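Local structure of peroxiredoxin (Clostridioides difficile, 6TSB) at residues A[94-99]-A[133-138]. The protein is a bifunctional spore-coat peroxiredoxin-chitinase, of which this chain is the glycoside hydrolase family 18 part that cleaves chitin, the other part being a predicted thiol peroxidase. Residues are numbered along the deposited sequence; the frame is centred on the assembly and turned at random.
Sequences IVAIGG and GIDIDW
Ile-97 and Ile-134 meet in a tightly packed part of the contact between strands 92-98 and 133-137: CD1 of Ile-97 comes 3.7 Å from Ile-134 CG1, the two side chains crossing at a slant. Ile-134 has CG1 anti to its backbone N (chi1 -153°), which brings CG1 against the Val-95 carbonyl oxygen, 3.2 Å away. Ile-136 closes on the same face, its CD1 meeting Ile-97 CD1 at 4.0 Å, and Val-122 of helix 112-128 covers both Ile-97 and Ile-134. The backbones run parallel, inclined at 25°. Asp-135 bonds to the residues on either side of Ala-96, as in parallel pairing: its N donates to Val-95 O at 2.7 Å, tilted from the carbonyl plane, while its O receives Ile-97 N almost head-on.

Such neighbouring parallel strands, joined through helix 112-128, form a beta-alpha-beta unit of the TIM barrel of family 18 chitinases. Asp-132, Asp-135 and Asp-137 match the aspartates of the DxxDxDxE signature, Trp-138 filling the variable place before its glutamate; as in that family, the signature probably runs along this strand to the acid glutamate at the C-terminal end of the barrel. On the face that carries Ile-94, Ala-96 and Asp-135, Asp-135 OD2 lies 2.6 Å from OD1 of Asp-137, whose CB is directed toward the other strand; Asp-135 is further tied through OD1 to Ser-176 and through OD2 to Tyr-41, bonds that fix the turn of its carboxylate.

Looser pairing marks the start of strand 133-137, where Val-95 N reaches Gly-133 O only by a weak 3.3 Å bond, although Ile-94 CG2 still packs on the Ile-134 carbonyl carbon. No solvent side exists here, since every touching residue is buried. At the other end the pairing stays firm: Gly-99 N donates to Asp-137 O over 2.9 Å with an N-H...O angle of 177°, in the carbonyl plane on a lone pair.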
# COMPACT_ATOMS: atom_id res chain seq x y z
N ILE A 94 4.57 8.28 -35.27
CA ILE A 94 3.37 9.08 -35.58
C ILE A 94 3.70 10.49 -35.15
O ILE A 94 4.37 10.62 -34.11
CB ILE A 94 2.15 8.53 -34.82
CG1 ILE A 94 1.99 7.02 -34.98
CG2 ILE A 94 0.87 9.28 -35.20
CD1 ILE A 94 1.91 6.58 -36.40
N VAL A 95 3.18 11.48 -35.88
CA VAL A 95 3.18 12.90 -35.44
C VAL A 95 1.74 13.29 -35.10
O VAL A 95 0.80 13.10 -35.91
CB VAL A 95 3.80 13.84 -36.49
CG1 VAL A 95 3.60 15.30 -36.12
CG2 VAL A 95 5.29 13.55 -36.67
N ALA A 96 1.63 13.88 -33.93
CA ALA A 96 0.41 14.52 -33.43
C ALA A 96 0.47 16.00 -33.81
O ALA A 96 1.52 16.65 -33.57
CB ALA A 96 0.31 14.34 -31.94
N ILE A 97 -0.62 16.47 -34.41
CA ILE A 97 -0.81 17.89 -34.78
C ILE A 97 -1.79 18.45 -33.77
O ILE A 97 -2.89 17.89 -33.67
CB ILE A 97 -1.35 17.98 -36.21
CG1 ILE A 97 -0.42 17.32 -37.23
CG2 ILE A 97 -1.65 19.42 -36.58
CD1 ILE A 97 -1.06 17.17 -38.61
N GLY A 98 -1.39 19.45 -33.01
CA GLY A 98 -2.34 20.24 -32.21
C GLY A 98 -2.00 20.20 -30.74
O GLY A 98 -0.85 20.55 -30.41
N GLY A 99 -2.97 19.85 -29.90
CA GLY A 99 -2.82 19.87 -28.43
C GLY A 99 -3.56 21.01 -27.81
O GLY A 99 -4.09 21.89 -28.53
N GLY A 133 2.42 7.51 -39.78
CA GLY A 133 1.21 8.29 -40.04
C GLY A 133 1.05 9.44 -39.07
O GLY A 133 2.06 9.98 -38.62
N ILE A 134 -0.19 9.78 -38.75
CA ILE A 134 -0.51 11.09 -38.15
C ILE A 134 -1.60 10.91 -37.09
O ILE A 134 -2.44 9.98 -37.22
CB ILE A 134 -0.87 12.11 -39.27
CG1 ILE A 134 -0.57 13.55 -38.82
CG2 ILE A 134 -2.30 11.97 -39.79
CD1 ILE A 134 0.86 13.95 -39.07
N ASP A 135 -1.58 11.79 -36.10
CA ASP A 135 -2.58 11.83 -35.01
C ASP A 135 -3.14 13.24 -35.01
O ASP A 135 -2.31 14.17 -35.11
CB ASP A 135 -1.92 11.45 -33.69
CG ASP A 135 -2.91 11.41 -32.53
OD1 ASP A 135 -3.94 10.76 -32.68
OD2 ASP A 135 -2.63 12.03 -31.48
N ILE A 136 -4.46 13.42 -34.89
CA ILE A 136 -5.05 14.79 -34.92
C ILE A 136 -5.52 15.15 -33.54
O ILE A 136 -6.30 14.39 -32.98
CB ILE A 136 -6.16 14.85 -35.97
CG1 ILE A 136 -5.63 14.41 -37.34
CG2 ILE A 136 -6.78 16.24 -36.00
CD1 ILE A 136 -4.58 15.34 -37.91
N ASP A 137 -5.01 16.24 -32.96
CA ASP A 137 -5.32 16.64 -31.56
C ASP A 137 -6.01 18.00 -31.57
O ASP A 137 -5.50 18.94 -30.97
CB ASP A 137 -4.12 16.69 -30.63
CG ASP A 137 -3.48 15.34 -30.36
OD1 ASP A 137 -3.49 14.51 -31.28
OD2 ASP A 137 -2.95 15.15 -29.22
N TRP A 138 -7.22 18.02 -32.10
CA TRP A 138 -8.11 19.20 -32.04
C TRP A 138 -8.87 19.17 -30.70
O TRP A 138 -9.64 18.20 -30.47
CB TRP A 138 -9.01 19.15 -33.27
CG TRP A 138 -9.87 20.35 -33.49
CD1 TRP A 138 -10.04 21.44 -32.69
CD2 TRP A 138 -10.75 20.51 -34.61
NE1 TRP A 138 -10.94 22.29 -33.26
CE2 TRP A 138 -11.39 21.75 -34.44
CE3 TRP A 138 -11.02 19.74 -35.75
CZ2 TRP A 138 -12.32 22.22 -35.37
CZ3 TRP A 138 -11.92 20.22 -36.67
CH2 TRP A 138 -12.57 21.44 -36.48